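Local structure of glutathionyl-hydroquinone reductase PcpF (Sphingobium chlorophenolicum, 4FQU) at residues S28-L34 / L134-E140; F51-H57 / T275-A281; K66-I72 / F149-L155. The protein catalyses the glutathione-dependent reduction of glutathionyl-hydroquinones to hydroquinones, including chlorinated ones, in the bacterial breakdown of pentachlorophenol. All blocks are in the same frame, centred on the assembly; numbering follows the deposited sequence.

Contact 1: residues S28-L34 / L134-E140; sequences SQYRGGL and LNNESSE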
loop_
_atom_site.group_PDB
_atom_site.type_symbol
_atom_site.label_atom_id
_atom_site.label_comp_id
_atom_site.label_asym_id
_atom_site.label_seq_id
_atom_site.Cartn_x
_atom_site.Cartn_y
_atom_site.Cartn_z
ATOM N N SER A 28 -9.327 -16.529 -23.141
ATOM C CA SER A 28 -10.271 -15.836 -24.001
ATOM C C SER A 28 -10.773 -16.804 -25.076
ATOM O O SER A 28 -10.000 -17.268 -25.912
ATOM C CB SER A 28 -9.578 -14.642 -24.633
ATOM O OG SER A 28 -8.696 -14.063 -23.703
ATOM N N GLN A 29 -12.054 -17.133 -25.065
ATOM C CA GLN A 29 -12.501 -18.141 -26.016
ATOM C C GLN A 29 -12.985 -17.647 -27.381
ATOM O O GLN A 29 -13.589 -18.418 -28.114
ATOM C CB GLN A 29 -13.621 -18.977 -25.414
ATOM C CG GLN A 29 -13.309 -19.634 -24.100
ATOM C CD GLN A 29 -14.532 -20.324 -23.544
ATOM O OE1 GLN A 29 -14.835 -20.189 -22.346
ATOM N NE2 GLN A 29 -15.263 -21.057 -24.413
ATOM N N TYR A 30 -12.768 -16.384 -27.728
ATOM C CA TYR A 30 -13.336 -15.845 -28.959
ATOM C C TYR A 30 -12.232 -15.154 -29.713
ATOM O O TYR A 30 -11.953 -13.990 -29.445
ATOM C CB TYR A 30 -14.411 -14.828 -28.629
ATOM C CG TYR A 30 -15.652 -15.468 -28.091
ATOM C CD1 TYR A 30 -16.461 -16.226 -28.904
ATOM C CD2 TYR A 30 -16.022 -15.324 -26.765
ATOM C CE1 TYR A 30 -17.604 -16.823 -28.412
ATOM C CE2 TYR A 30 -17.174 -15.944 -26.249
ATOM C CZ TYR A 30 -17.965 -16.693 -27.084
ATOM O OH TYR A 30 -19.120 -17.316 -26.622
ATOM N N ARG A 31 -11.589 -15.852 -30.648
ATOM C CA ARG A 31 -10.387 -15.313 -31.275
ATOM C C ARG A 31 -10.572 -15.001 -32.749
ATOM O O ARG A 31 -9.708 -15.327 -33.582
ATOM C CB ARG A 31 -9.219 -16.277 -31.100
ATOM C CG ARG A 31 -9.120 -16.872 -29.730
ATOM C CD ARG A 31 -8.968 -15.781 -28.807
ATOM N NE ARG A 31 -8.201 -16.175 -27.638
ATOM C CZ ARG A 31 -6.878 -16.194 -27.619
ATOM N NH1 ARG A 31 -6.240 -15.869 -28.732
ATOM N NH2 ARG A 31 -6.205 -16.535 -26.513
ATOM N N GLY A 32 -11.683 -14.342 -33.063
ATOM C CA GLY A 32 -12.030 -14.005 -34.433
ATOM C C GLY A 32 -11.433 -12.688 -34.843
ATOM O O GLY A 32 -10.623 -12.125 -34.097
ATOM N N GLY A 33 -11.858 -12.178 -36.001
ATOM C CA GLY A 33 -11.212 -11.037 -36.652
ATOM C C GLY A 33 -9.911 -11.626 -37.063
ATOM O O GLY A 33 -9.792 -12.856 -37.063
ATOM N N LEU A 34 -8.919 -10.832 -37.374
ATOM C CA LEU A 34 -7.576 -11.445 -37.283
ATOM C C LEU A 34 -7.125 -12.301 -38.425
ATOM O O LEU A 34 -5.950 -12.333 -38.721
ATOM C CB LEU A 34 -7.457 -12.347 -36.049
ATOM C CG LEU A 34 -6.246 -12.135 -35.152
ATOM C CD1 LEU A 34 -5.959 -10.665 -35.099
ATOM C CD2 LEU A 34 -6.562 -12.611 -33.780
ATOM N N LEU A 134 -17.007 -11.255 -31.478
ATOM C CA LEU A 134 -16.126 -11.524 -32.568
ATOM C C LEU A 134 -14.808 -11.933 -31.989
ATOM O O LEU A 134 -14.170 -12.838 -32.482
ATOM C CB LEU A 134 -15.936 -10.310 -33.455
ATOM C CG LEU A 134 -14.788 -10.659 -34.410
ATOM C CD1 LEU A 134 -15.298 -11.590 -35.445
ATOM C CD2 LEU A 134 -14.143 -9.455 -35.029
ATOM N N ASN A 135 -14.389 -11.249 -30.943
ATOM C CA ASN A 135 -13.081 -11.509 -30.375
ATOM C C ASN A 135 -13.002 -10.759 -29.075
ATOM O O ASN A 135 -13.544 -9.677 -28.980
ATOM C CB ASN A 135 -12.000 -11.106 -31.348
ATOM C CG ASN A 135 -10.606 -11.290 -30.798
ATOM O OD1 ASN A 135 -10.318 -10.868 -29.683
ATOM N ND2 ASN A 135 -9.709 -11.889 -31.605
ATOM N N ASN A 136 -12.412 -11.370 -28.049
ATOM C CA ASN A 136 -12.429 -10.807 -26.702
ATOM C C ASN A 136 -11.124 -11.086 -25.997
ATOM O O ASN A 136 -11.097 -11.358 -24.796
ATOM C CB ASN A 136 -13.597 -11.318 -25.872
ATOM C CG ASN A 136 -13.486 -12.797 -25.537
ATOM O OD1 ASN A 136 -14.001 -13.250 -24.508
ATOM N ND2 ASN A 136 -12.830 -13.558 -26.403
ATOM N N GLU A 137 -10.053 -10.987 -26.776
ATOM C CA GLU A 137 -8.691 -11.008 -26.303
ATOM C C GLU A 137 -8.039 -9.697 -26.675
ATOM O O GLU A 137 -7.827 -9.474 -27.845
ATOM C CB GLU A 137 -7.951 -12.155 -27.000
ATOM C CG GLU A 137 -6.457 -12.112 -26.851
ATOM C CD GLU A 137 -5.995 -12.058 -25.405
ATOM O OE1 GLU A 137 -6.260 -13.044 -24.690
ATOM O OE2 GLU A 137 -5.379 -11.042 -24.971
ATOM N N SER A 138 -7.731 -8.847 -25.685
ATOM C CA SER A 138 -7.112 -7.501 -25.896
ATOM C C SER A 138 -5.978 -7.488 -26.930
ATOM O O SER A 138 -6.018 -6.773 -27.947
ATOM C CB SER A 138 -6.570 -6.927 -24.585
ATOM O OG SER A 138 -6.458 -7.985 -23.645
ATOM N N SER A 139 -4.946 -8.276 -26.666
ATOM C CA SER A 139 -3.815 -8.296 -27.557
ATOM C C SER A 139 -4.305 -8.358 -28.983
ATOM O O SER A 139 -3.885 -7.570 -29.798
ATOM C CB SER A 139 -2.979 -9.492 -27.249
ATOM O OG SER A 139 -3.814 -10.590 -26.959
ATOM N N GLU A 140 -5.216 -9.276 -29.277
ATOM C CA GLU A 140 -5.770 -9.417 -30.629
ATOM C C GLU A 140 -6.555 -8.220 -31.141
ATOM O O GLU A 140 -6.239 -7.744 -32.220
ATOM C CB GLU A 140 -6.571 -10.705 -30.774
ATOM C CG GLU A 140 -5.649 -11.925 -30.640
ATOM C CD GLU A 140 -6.367 -13.248 -30.739
ATOM O OE1 GLU A 140 -7.580 -13.265 -31.034
ATOM O OE2 GLU A 140 -5.710 -14.281 -30.538
#
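E140, N136 and Y30 lose the most surface here, where the loop 28-34 lies along the end of strand 132-135 and the start of helix 138-146. E140 draws in R31: its OE2 sits 2.5 Å from R31 NH1 in a salt bridge, while its OE1 accepts from N135 ND2 at 2.6 Å. That same ND2 also donates to G32 O at 2.7 Å, so one amide links strand end, helix and loop. N136 N donates to Y30 O at 3.0 Å; N136 OD1 is taken by Y109. CB of Y30 points at the other segment, but its ring packs on D113 and Y116. At the helix N-cap, E137 accepts from S139 N through OE2 (3.3 Å) and from S28 OG through OE1 (2.8 Å). E137 and S138 probably bind glutathione, judging by relatives. The links made here are largely polar: a salt bridge, a shared amide and a cap residue fasten 28-34 beside the probable glutathione site.

Contact 2: residues F51-H57 / T275-A281; sequences FACPWAH and TINLRHA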
loop_
_atom_site.group_PDB
_atom_site.type_symbol
_atom_site.label_atom_id
_atom_site.label_comp_id
_atom_site.label_asym_id
_atom_site.label_seq_id
_atom_site.Cartn_x
_atom_site.Cartn_y
_atom_site.Cartn_z
ATOM N N PHE A 51 -13.250 1.613 -17.367
ATOM C CA PHE A 51 -12.136 2.463 -17.045
ATOM C C PHE A 51 -11.168 1.770 -16.075
ATOM O O PHE A 51 -10.011 2.200 -15.935
ATOM C CB PHE A 51 -12.638 3.799 -16.495
ATOM C CG PHE A 51 -12.937 4.821 -17.557
ATOM C CD1 PHE A 51 -11.941 5.329 -18.354
ATOM C CD2 PHE A 51 -14.208 5.273 -17.763
ATOM C CE1 PHE A 51 -12.235 6.273 -19.336
ATOM C CE2 PHE A 51 -14.474 6.192 -18.738
ATOM C CZ PHE A 51 -13.507 6.700 -19.502
ATOM N N ALA A 52 -11.623 0.697 -15.421
ATOM C CA ALA A 52 -10.801 0.071 -14.398
ATOM C C ALA A 52 -9.755 -0.835 -15.032
ATOM O O ALA A 52 -8.550 -0.663 -14.772
ATOM C CB ALA A 52 -11.658 -0.677 -13.454
ATOM N N CYS A 53 -10.225 -1.773 -15.868
ATOM C CA CYS A 53 -9.414 -2.782 -16.562
ATOM C C CYS A 53 -8.285 -2.201 -17.397
ATOM O O CYS A 53 -8.549 -1.441 -18.320
ATOM C CB CYS A 53 -10.330 -3.507 -17.529
ATOM S SG CYS A 53 -9.905 -5.148 -17.775
ATOM N N PRO A 54 -7.021 -2.559 -17.110
ATOM C CA PRO A 54 -5.928 -2.051 -17.949
ATOM C C PRO A 54 -5.843 -2.842 -19.251
ATOM O O PRO A 54 -5.122 -2.494 -20.176
ATOM C CB PRO A 54 -4.707 -2.323 -17.107
ATOM C CG PRO A 54 -5.046 -3.557 -16.433
ATOM C CD PRO A 54 -6.512 -3.472 -16.080
ATOM N N TRP A 55 -6.593 -3.928 -19.331
ATOM C CA TRP A 55 -6.568 -4.722 -20.539
ATOM C C TRP A 55 -7.534 -4.023 -21.454
ATOM O O TRP A 55 -7.271 -3.927 -22.645
ATOM C CB TRP A 55 -7.019 -6.178 -20.308
ATOM C CG TRP A 55 -6.302 -6.870 -19.186
ATOM C CD1 TRP A 55 -6.791 -7.116 -17.930
ATOM C CD2 TRP A 55 -4.958 -7.366 -19.192
ATOM N NE1 TRP A 55 -5.826 -7.725 -17.158
ATOM C CE2 TRP A 55 -4.698 -7.889 -17.913
ATOM C CE3 TRP A 55 -3.949 -7.378 -20.133
ATOM C CZ2 TRP A 55 -3.492 -8.428 -17.569
ATOM C CZ3 TRP A 55 -2.752 -7.914 -19.781
ATOM C CH2 TRP A 55 -2.529 -8.430 -18.506
ATOM N N ALA A 56 -8.648 -3.525 -20.910
ATOM C CA ALA A 56 -9.635 -2.871 -21.775
ATOM C C ALA A 56 -9.092 -1.522 -22.231
ATOM O O ALA A 56 -9.316 -1.080 -23.391
ATOM C CB ALA A 56 -10.970 -2.703 -21.086
ATOM N N HIS A 57 -8.351 -0.881 -21.329
ATOM C CA HIS A 57 -7.676 0.362 -21.676
ATOM C C HIS A 57 -6.928 0.225 -22.982
ATOM O O HIS A 57 -6.906 1.145 -23.776
ATOM C CB HIS A 57 -6.691 0.750 -20.597
ATOM C CG HIS A 57 -6.398 2.213 -20.550
ATOM N ND1 HIS A 57 -5.672 2.786 -19.531
ATOM C CD2 HIS A 57 -6.734 3.216 -21.392
ATOM C CE1 HIS A 57 -5.580 4.084 -19.744
ATOM N NE2 HIS A 57 -6.211 4.370 -20.867
ATOM N N THR A 275 -9.083 8.692 -22.254
ATOM C CA THR A 275 -9.334 7.291 -21.958
ATOM C C THR A 275 -8.898 6.927 -20.545
ATOM O O THR A 275 -9.048 5.781 -20.118
ATOM C CB THR A 275 -8.703 6.320 -22.989
ATOM O OG1 THR A 275 -7.283 6.417 -22.967
ATOM C CG2 THR A 275 -9.199 6.605 -24.399
ATOM N N ILE A 276 -8.362 7.902 -19.814
ATOM C CA ILE A 276 -7.881 7.656 -18.458
ATOM C C ILE A 276 -8.908 8.091 -17.435
ATOM O O ILE A 276 -9.490 9.123 -17.582
ATOM C CB ILE A 276 -6.585 8.407 -18.159
ATOM C CG1 ILE A 276 -5.500 8.030 -19.168
ATOM C CG2 ILE A 276 -6.161 8.121 -16.742
ATOM C CD1 ILE A 276 -4.252 8.818 -19.061
ATOM N N ASN A 277 -9.159 7.309 -16.401
ATOM C CA ASN A 277 -10.023 7.820 -15.359
ATOM C C ASN A 277 -9.595 7.150 -14.080
ATOM O O ASN A 277 -10.085 6.095 -13.696
ATOM C CB ASN A 277 -11.512 7.625 -15.692
ATOM C CG ASN A 277 -12.437 8.173 -14.600
ATOM O OD1 ASN A 277 -12.119 8.074 -13.417
ATOM N ND2 ASN A 277 -13.585 8.749 -14.995
ATOM N N LEU A 278 -8.621 7.764 -13.448
ATOM C CA LEU A 278 -7.988 7.173 -12.294
ATOM C C LEU A 278 -8.918 7.123 -11.089
ATOM O O LEU A 278 -8.821 6.215 -10.298
ATOM C CB LEU A 278 -6.711 7.938 -11.980
ATOM C CG LEU A 278 -5.385 7.207 -12.141
ATOM C CD1 LEU A 278 -5.402 6.269 -13.283
ATOM C CD2 LEU A 278 -4.213 8.180 -12.235
ATOM N N ARG A 279 -9.833 8.070 -10.947
ATOM C CA ARG A 279 -10.801 8.003 -9.860
ATOM C C ARG A 279 -11.480 6.655 -9.955
ATOM O O ARG A 279 -11.504 5.882 -8.997
ATOM C CB ARG A 279 -11.832 9.116 -9.975
ATOM C CG ARG A 279 -12.634 9.343 -8.747
ATOM C CD ARG A 279 -13.648 10.497 -8.828
ATOM N NE ARG A 279 -13.079 11.743 -9.333
ATOM C CZ ARG A 279 -13.773 12.829 -9.674
ATOM N NH1 ARG A 279 -15.086 12.856 -9.563
ATOM N NH2 ARG A 279 -13.136 13.895 -10.137
ATOM N N HIS A 280 -12.014 6.361 -11.129
ATOM C CA HIS A 280 -12.708 5.118 -11.366
ATOM C C HIS A 280 -11.855 3.895 -11.116
ATOM O O HIS A 280 -12.254 3.011 -10.387
ATOM C CB HIS A 280 -13.174 5.109 -12.797
ATOM C CG HIS A 280 -14.145 4.019 -13.138
ATOM N ND1 HIS A 280 -15.504 4.246 -13.273
ATOM C CD2 HIS A 280 -13.944 2.708 -13.430
ATOM C CE1 HIS A 280 -16.092 3.113 -13.622
ATOM N NE2 HIS A 280 -15.171 2.170 -13.726
ATOM N N ALA A 281 -10.678 3.815 -11.711
ATOM C CA ALA A 281 -9.831 2.653 -11.437
ATOM C C ALA A 281 -9.571 2.482 -9.935
ATOM O O ALA A 281 -9.862 1.437 -9.344
ATOM C CB ALA A 281 -8.529 2.744 -12.191
HETATM O O HOH W 1 -8.991 2.774 -18.857
#
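Across the domain boundary of a GST fold, the thioredoxin-like half meets the helical half: 51-57 carries the turn into helix 54-65, with C53, the probable nucleophile, and 275-281 leads into helix 278-287. Aromatic packing dominates. F51 points at the other segment and presents its ring edge to the face of H280, a T-shaped pair with centroids 6.0 Å apart and planes at 63°. Two CH-pi contacts flank it: N277 CB lies over a face of the F51 ring, 3.8 Å from its centroid, and F51 CB sits over the H280 ring, 3.9 Å from that centroid. Close backbone packing follows, A52 CA coming within 4.0 Å of A281 CA; neither methyl group keeps the chains apart.

The polar links are fewer. H57 NE2 donates to T275 OG1 at 3.1 Å, and T275 OG1 is also bonded to V272 O. The other ring nitrogen of H57, like the carbonyls of F51 and A52, is held by R237, so a second helix of the helical domain, 226-245, also bonds to the turn that carries C53. H280 ND1 is bonded to D93. Within 275-281, N277 caps helix 278-287, its OD1 accepting from H280 N at 2.9 Å. One water bridges the segments, donating to F51 O at 3.1 Å and to T275 O at 3.3 Å.

Contact 3: residues K66-I72 / F149-L155; sequences KGLEEMI and FDDVGAL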
loop_
_atom_site.group_PDB
_atom_site.type_symbol
_atom_site.label_atom_id
_atom_site.label_comp_id
_atom_site.label_asym_id
_atom_site.label_seq_id
_atom_site.Cartn_x
_atom_site.Cartn_y
_atom_site.Cartn_z
ATOM N N LYS A 66 -6.660 5.656 -33.601
ATOM C CA LYS A 66 -7.074 5.464 -34.994
ATOM C C LYS A 66 -8.335 6.269 -35.348
ATOM O O LYS A 66 -8.746 6.332 -36.501
ATOM C CB LYS A 66 -7.314 3.975 -35.345
ATOM C CG LYS A 66 -6.123 3.067 -35.245
ATOM C CD LYS A 66 -5.085 3.333 -36.344
ATOM C CE LYS A 66 -5.516 2.814 -37.722
ATOM N NZ LYS A 66 -4.420 2.877 -38.721
ATOM N N GLY A 67 -8.970 6.876 -34.364
ATOM C CA GLY A 67 -10.148 7.673 -34.648
ATOM C C GLY A 67 -11.285 6.829 -35.114
ATOM O O GLY A 67 -11.900 7.087 -36.107
ATOM N N LEU A 68 -11.567 5.794 -34.366
ATOM C CA LEU A 68 -12.656 4.908 -34.693
ATOM C C LEU A 68 -13.803 5.126 -33.722
ATOM O O LEU A 68 -14.692 4.311 -33.614
ATOM C CB LEU A 68 -12.166 3.481 -34.558
ATOM C CG LEU A 68 -10.929 3.193 -35.364
ATOM C CD1 LEU A 68 -10.551 1.736 -35.178
ATOM C CD2 LEU A 68 -11.269 3.479 -36.774
ATOM N N GLU A 69 -13.768 6.232 -33.002
ATOM C CA GLU A 69 -14.725 6.468 -31.936
ATOM C C GLU A 69 -16.186 6.586 -32.389
ATOM O O GLU A 69 -17.106 6.313 -31.636
ATOM C CB GLU A 69 -14.314 7.715 -31.213
ATOM C CG GLU A 69 -12.945 8.238 -31.632
ATOM C CD GLU A 69 -12.260 8.869 -30.408
ATOM O OE1 GLU A 69 -12.899 8.820 -29.291
ATOM O OE2 GLU A 69 -11.112 9.402 -30.568
ATOM N N GLU A 70 -16.416 6.992 -33.623
ATOM C CA GLU A 70 -17.780 7.002 -34.154
ATOM C C GLU A 70 -18.064 5.763 -35.071
ATOM O O GLU A 70 -19.202 5.475 -35.409
ATOM C CB GLU A 70 -18.100 8.382 -34.797
ATOM C CG GLU A 70 -16.854 9.035 -35.451
ATOM C CD GLU A 70 -16.112 8.116 -36.530
ATOM O OE1 GLU A 70 -14.991 7.565 -36.270
ATOM O OE2 GLU A 70 -16.646 7.953 -37.666
ATOM N N MET A 71 -17.030 4.997 -35.423
ATOM C CA MET A 71 -17.182 3.796 -36.255
ATOM C C MET A 71 -17.405 2.555 -35.434
ATOM O O MET A 71 -17.856 1.520 -35.934
ATOM C CB MET A 71 -15.915 3.575 -37.065
ATOM C CG MET A 71 -15.581 4.675 -37.972
ATOM S SD MET A 71 -14.453 3.981 -39.109
ATOM C CE MET A 71 -13.715 5.503 -39.606
ATOM N N ILE A 72 -17.016 2.646 -34.173
ATOM C CA ILE A 72 -17.124 1.560 -33.215
ATOM C C ILE A 72 -17.728 2.078 -31.890
ATOM O O ILE A 72 -17.065 2.716 -31.092
ATOM C CB ILE A 72 -15.744 0.970 -32.956
ATOM C CG1 ILE A 72 -15.277 0.168 -34.146
ATOM C CG2 ILE A 72 -15.744 0.069 -31.744
ATOM C CD1 ILE A 72 -13.850 -0.298 -33.967
ATOM N N PHE A 149 -9.317 -0.719 -40.852
ATOM C CA PHE A 149 -10.420 0.138 -41.008
ATOM C C PHE A 149 -9.712 1.199 -41.837
ATOM O O PHE A 149 -10.260 2.243 -42.106
ATOM C CB PHE A 149 -10.767 0.718 -39.683
ATOM C CG PHE A 149 -11.710 -0.087 -38.914
ATOM C CD1 PHE A 149 -11.281 -0.947 -37.961
ATOM C CD2 PHE A 149 -13.049 0.048 -39.109
ATOM C CE1 PHE A 149 -12.183 -1.673 -37.234
ATOM C CE2 PHE A 149 -13.940 -0.701 -38.388
ATOM C CZ PHE A 149 -13.502 -1.556 -37.457
ATOM N N ASP A 150 -8.476 0.905 -42.234
ATOM C CA ASP A 150 -7.572 1.880 -42.821
ATOM C C ASP A 150 -8.165 2.383 -44.113
ATOM O O ASP A 150 -8.185 3.582 -44.433
ATOM C CB ASP A 150 -6.211 1.231 -43.015
ATOM C CG ASP A 150 -5.344 1.212 -41.702
ATOM O OD1 ASP A 150 -5.862 1.442 -40.554
ATOM O OD2 ASP A 150 -4.121 0.947 -41.808
ATOM N N ASP A 151 -8.626 1.392 -44.843
ATOM C CA ASP A 151 -9.608 1.405 -45.896
ATOM C C ASP A 151 -10.766 2.403 -45.859
ATOM O O ASP A 151 -11.248 2.825 -46.901
ATOM C CB ASP A 151 -10.276 0.070 -45.706
ATOM C CG ASP A 151 -10.391 -0.660 -46.930
ATOM O OD1 ASP A 151 -10.232 -0.005 -47.969
ATOM O OD2 ASP A 151 -10.647 -1.881 -46.868
ATOM N N VAL A 152 -11.315 2.695 -44.685
ATOM C CA VAL A 152 -12.674 3.238 -44.646
ATOM C C VAL A 152 -12.816 4.378 -43.691
ATOM O O VAL A 152 -13.917 4.611 -43.144
ATOM C CB VAL A 152 -13.739 2.184 -44.219
ATOM C CG1 VAL A 152 -13.861 1.062 -45.228
ATOM C CG2 VAL A 152 -13.406 1.606 -42.858
ATOM N N GLY A 153 -11.707 5.077 -43.475
ATOM C CA GLY A 153 -11.746 6.388 -42.850
ATOM C C GLY A 153 -10.924 6.502 -41.601
ATOM O O GLY A 153 -10.898 7.523 -40.940
ATOM N N ALA A 154 -10.260 5.424 -41.248
ATOM C CA ALA A 154 -9.427 5.445 -40.068
ATOM C C ALA A 154 -8.315 6.460 -40.286
ATOM O O ALA A 154 -7.957 6.733 -41.428
ATOM C CB ALA A 154 -8.859 4.047 -39.825
ATOM N N LEU A 155 -7.800 7.029 -39.198
ATOM C CA LEU A 155 -6.539 7.778 -39.251
ATOM C C LEU A 155 -5.419 6.805 -39.498
ATOM O O LEU A 155 -5.355 5.750 -38.890
ATOM C CB LEU A 155 -6.227 8.495 -37.933
ATOM C CG LEU A 155 -7.339 9.302 -37.270
ATOM C CD1 LEU A 155 -6.874 9.884 -35.995
ATOM C CD2 LEU A 155 -7.739 10.383 -38.184
HETATM O O HOH W 2 -10.878 8.640 -38.217
#
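K66 does most of the polar work between these two loops. Its carbonyl O accepts from L155 N at 2.9 Å, a direct backbone bond where the two backbones come nearest, and its side chain folds across to the other loop. There K66 NZ makes a salt bridge with D150 OD1 at 2.7 Å and a weak bond to L155 O at 3.0 Å; G157 O is a further acceptor, so the ammonium group is well supplied. The carbonyls of G67 and G153 do not face a donor of the opposite segment; instead one water donates to both, 2.8 Å from G67 O and 2.9 Å from G153 O. G67 itself ends helix 54-65 in a Schellman motif, its positive phi turning the chain toward strand 73-76. The contact thus joins the helix-to-strand turn of the thioredoxin-like domain to the linker that runs from helix 138-146 to helix 165-180, the first helix of the all-helical domain of this GST fold. F149 folds that linker back on itself, its O accepting from V152 N at 2.8 Å and A154 N at 3.3 Å. On its ring, F149 CD1 meets L68 CD1 at 3.9 Å and F149 CZ meets I72 CD1 at 3.7 Å. M71 SD makes an oblique Met-aromatic contact, 5.2 Å from the centroid of the F149 ring. The methyl CE of M71 continues to G153 C, 3.6 Å away.

Overall arrangement
Helix 54-65 connects all three sites: contact 2 holds its start, contact 3 begins just past its end, and S138 of contact 1 packs on W55 of contact 2, centres about 20 Å apart. Helix 138-146 starts in contact 1 and runs toward the linker of contact 3, whose centre lies about 19 Å from that of contact 1 and 22 Å from that of contact 2. Along the chain, contact 1 alternates with both others, while contact 3 nests inside the loop contact 2 closes. Contacts 1 and 2 place the probable glutathione-binding E137 side chain about 10 Å from that of C53, the probable nucleophile; contact 3, farther off, ties the end of helix 54-65 to the linker leaving the thioredoxin-like domain.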